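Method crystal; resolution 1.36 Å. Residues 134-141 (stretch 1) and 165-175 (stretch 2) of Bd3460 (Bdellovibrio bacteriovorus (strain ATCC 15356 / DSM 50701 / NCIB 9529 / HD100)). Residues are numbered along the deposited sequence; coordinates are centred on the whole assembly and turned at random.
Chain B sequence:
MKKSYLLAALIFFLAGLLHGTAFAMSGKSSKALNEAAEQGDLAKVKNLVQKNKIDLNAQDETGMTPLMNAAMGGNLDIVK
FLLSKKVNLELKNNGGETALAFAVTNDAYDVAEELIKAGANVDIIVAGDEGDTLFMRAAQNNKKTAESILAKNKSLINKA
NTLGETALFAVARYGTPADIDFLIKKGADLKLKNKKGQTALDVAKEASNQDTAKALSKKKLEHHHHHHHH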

# COMPACT_ATOMS: atom_id res chain seq x y z
N LEU B 134 -23.52 5.64 2.35
CA LEU B 134 -22.23 5.56 3.06
C LEU B 134 -22.21 4.37 4.03
O LEU B 134 -21.21 3.63 4.12
N PHE B 135 -23.30 4.22 4.78
CA PHE B 135 -23.40 3.11 5.73
C PHE B 135 -23.20 1.77 5.04
O PHE B 135 -22.46 0.92 5.55
N MET B 136 -23.86 1.56 3.91
CA MET B 136 -23.71 0.30 3.19
C MET B 136 -22.28 -0.01 2.81
O MET B 136 -21.82 -1.13 2.96
N ARG B 137 -21.58 0.98 2.32
CA ARG B 137 -20.22 0.81 1.89
C ARG B 137 -19.32 0.46 3.08
O ARG B 137 -18.48 -0.45 3.02
N ALA B 138 -19.48 1.19 4.18
CA ALA B 138 -18.75 0.87 5.42
C ALA B 138 -19.11 -0.52 5.96
O ALA B 138 -18.25 -1.26 6.41
N ALA B 139 -20.38 -0.89 5.89
CA ALA B 139 -20.82 -2.18 6.42
C ALA B 139 -20.16 -3.34 5.76
O ALA B 139 -19.89 -4.35 6.40
N GLN B 140 -19.88 -3.23 4.47
CA GLN B 140 -19.20 -4.32 3.79
C GLN B 140 -17.74 -4.44 4.19
O GLN B 140 -17.16 -5.48 3.97
N ASN B 141 -17.14 -3.41 4.76
CA ASN B 141 -15.68 -3.28 4.83
C ASN B 141 -15.08 -2.93 6.17
O ASN B 141 -13.98 -3.37 6.44
N GLU B 165 -32.12 -1.60 -2.07
CA GLU B 165 -31.35 -2.54 -1.26
C GLU B 165 -30.68 -1.84 -0.10
O GLU B 165 -30.21 -0.71 -0.22
N THR B 166 -30.65 -2.53 1.04
CA THR B 166 -29.91 -2.14 2.22
C THR B 166 -28.63 -2.96 2.33
O THR B 166 -28.34 -3.84 1.51
N ALA B 167 -27.85 -2.65 3.35
CA ALA B 167 -26.60 -3.39 3.62
C ALA B 167 -26.79 -4.88 3.73
O ALA B 167 -25.91 -5.64 3.33
N LEU B 168 -27.94 -5.30 4.26
CA LEU B 168 -28.23 -6.73 4.35
C LEU B 168 -28.12 -7.43 3.00
O LEU B 168 -27.67 -8.57 2.93
N PHE B 169 -28.55 -6.75 1.95
CA PHE B 169 -28.48 -7.31 0.59
C PHE B 169 -27.04 -7.43 0.11
O PHE B 169 -26.65 -8.42 -0.52
N ALA B 170 -26.23 -6.39 0.36
CA ALA B 170 -24.84 -6.43 -0.08
C ALA B 170 -24.06 -7.55 0.59
O ALA B 170 -23.31 -8.26 -0.04
N VAL B 171 -24.25 -7.68 1.90
CA VAL B 171 -23.60 -8.73 2.67
C VAL B 171 -24.19 -10.09 2.34
O VAL B 171 -23.47 -11.10 2.34
N ALA B 172 -25.48 -10.14 2.04
CA ALA B 172 -26.07 -11.40 1.58
C ALA B 172 -25.33 -11.91 0.35
O ALA B 172 -25.08 -13.10 0.22
N ARG B 173 -25.03 -11.01 -0.60
CA ARG B 173 -24.28 -11.46 -1.80
C ARG B 173 -22.83 -11.80 -1.49
O ARG B 173 -22.34 -12.87 -1.89
N TYR B 174 -22.13 -10.90 -0.80
CA TYR B 174 -20.68 -10.93 -0.81
C TYR B 174 -20.02 -11.00 0.56
O TYR B 174 -18.78 -10.92 0.66
N GLY B 175 -20.81 -11.16 1.62
CA GLY B 175 -20.31 -11.19 2.97
C GLY B 175 -20.50 -12.52 3.64
O GLY B 175 -20.69 -13.56 2.99

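This is a small van der Waals contact, apolar around Ala-167 and more polar around Gln-140, between two helices that run in roughly the same direction, with no direct hydrogen bond across it and one water bridging its C-terminal end. The helix axes cross at -32° and come within 9.2 Å. Together the two sides bury 362 Å².

Ala-167 is the hub of the N-terminal half; its CB points toward the first stretch. Three side chains of that stretch touch this methyl. Ala-139 also points toward its partner, and its CB lies 3.9 Å from Ala-167 CB. Phe-135 starts out sideways, but its t rotamer (chi2 71°) brings CE2 to 3.8 Å from Ala-167 CB. Met-136 CG sits 4.0 Å from Ala-167 CB and 3.5 Å from Ala-167 N. The backbones are close here, with Met-136 CA 4.7 Å from Ala-167 CA.

Met-136 is in the m, t, p rotamer. Its chain runs along the turn before the second helix. SD of Met-136 is 3.5 Å from Glu-165 O, and Met-136 CE is 3.6 Å from Thr-166 O. Thr-166 holds the N-cap position, and its own CB points away.

One turn further on, Gln-140 takes over. Its chi1 is m and its chi2 t, and the amide reaches the second helix. Ala-170 and Tyr-174 also point toward the first stretch; Tyr-174 has an m chi1. Gln-140 OE1 lies 3.6 Å from Ala-170 CB, a van der Waals contact. Gln-140 CG is 4.4 Å from Val-171 CG2. Gln-140 NE2 lies at the edge of the Tyr-174 ring, 4.2 Å from Tyr-174 CB. It also donates to water 1, with the water O 2.9 Å from Gln-140 NE2. The same water donates a weak bond to Tyr-174 O, 3.1 Å from the water O.

Within the second stretch, Arg-173 NH1 forms a salt bridge with Glu-165 OE1 at 2.8 Å.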

# COMPACT_ATOMS: atom_id res chain seq x y z
CB LEU B 134 -21.95 6.84 3.83
CG LEU B 134 -20.54 6.99 4.39
CD1 LEU B 134 -19.58 7.38 3.26
CD2 LEU B 134 -20.50 8.03 5.49
CB PHE B 135 -24.75 3.08 6.48
CG PHE B 135 -24.85 1.88 7.35
CD1 PHE B 135 -24.09 1.78 8.50
CD2 PHE B 135 -25.64 0.81 6.98
CE1 PHE B 135 -24.10 0.62 9.26
CE2 PHE B 135 -25.65 -0.36 7.70
CZ PHE B 135 -24.89 -0.45 8.86
CB MET B 136 -24.58 0.29 1.92
CG MET B 136 -26.03 0.13 2.23
SD MET B 136 -27.09 0.40 0.81
CE MET B 136 -26.75 -1.06 -0.17
CB ARG B 137 -19.73 2.04 1.12
CG ARG B 137 -18.34 1.88 0.51
CD ARG B 137 -18.18 0.70 -0.44
NE ARG B 137 -19.27 0.68 -1.43
CZ ARG B 137 -19.32 1.39 -2.56
NH1 ARG B 137 -18.28 2.11 -2.95
NH2 ARG B 137 -20.42 1.37 -3.30
CB ALA B 138 -19.01 1.93 6.47
CB ALA B 139 -22.34 -2.33 6.33
CB GLN B 140 -19.28 -4.17 2.29
CG GLN B 140 -20.65 -4.44 1.69
CD GLN B 140 -20.60 -4.61 0.18
OE1 GLN B 140 -20.95 -3.66 -0.55
NE2 GLN B 140 -20.18 -5.74 -0.31
CB ASN B 141 -15.23 -2.25 3.79
CG ASN B 141 -15.45 -2.75 2.38
OD1 ASN B 141 -14.84 -3.73 1.95
ND2 ASN B 141 -16.39 -2.13 1.68
CB GLU B 165 -30.28 -3.22 -2.14
CG GLU B 165 -30.92 -4.13 -3.17
CD GLU B 165 -29.96 -5.03 -3.93
OE1 GLU B 165 -28.72 -4.86 -3.78
OE2 GLU B 165 -30.45 -5.89 -4.68
CB THR B 166 -30.78 -2.38 3.45
OG1 THR B 166 -31.09 -3.77 3.49
CG2 THR B 166 -32.06 -1.57 3.37
CB ALA B 167 -25.94 -2.86 4.88
CB LEU B 168 -29.60 -6.96 4.99
CG LEU B 168 -29.88 -8.41 5.40
CD1 LEU B 168 -29.04 -8.80 6.61
CD2 LEU B 168 -31.33 -8.57 5.78
CB PHE B 169 -29.26 -6.41 -0.39
CG PHE B 169 -30.74 -6.52 -0.27
CD1 PHE B 169 -31.44 -5.98 0.81
CD2 PHE B 169 -31.47 -7.14 -1.25
CE1 PHE B 169 -32.80 -6.09 0.87
CE2 PHE B 169 -32.83 -7.26 -1.20
CZ PHE B 169 -33.51 -6.71 -0.13
CB ALA B 170 -24.18 -5.09 0.20
CB VAL B 171 -23.64 -8.41 4.17
CG1 VAL B 171 -23.26 -9.58 5.03
CG2 VAL B 171 -22.83 -7.15 4.45
CB ALA B 172 -27.55 -11.21 1.28
CB ARG B 173 -24.28 -10.39 -2.86
CG ARG B 173 -25.61 -10.12 -3.48
CD ARG B 173 -25.45 -9.36 -4.78
NE ARG B 173 -26.74 -9.02 -5.38
CZ ARG B 173 -27.48 -7.97 -5.08
NH1 ARG B 173 -27.11 -7.10 -4.14
NH2 ARG B 173 -28.63 -7.82 -5.71
CB TYR B 174 -20.17 -9.73 -1.58
CG TYR B 174 -20.75 -9.60 -2.97
CD1 TYR B 174 -20.61 -10.65 -3.89
CD2 TYR B 174 -21.45 -8.48 -3.38
CE1 TYR B 174 -21.13 -10.57 -5.16
CE2 TYR B 174 -21.94 -8.38 -4.68
CZ TYR B 174 -21.80 -9.44 -5.55
OH TYR B 174 -22.31 -9.37 -6.80
O HOH W 1 -18.90 -7.86 1.20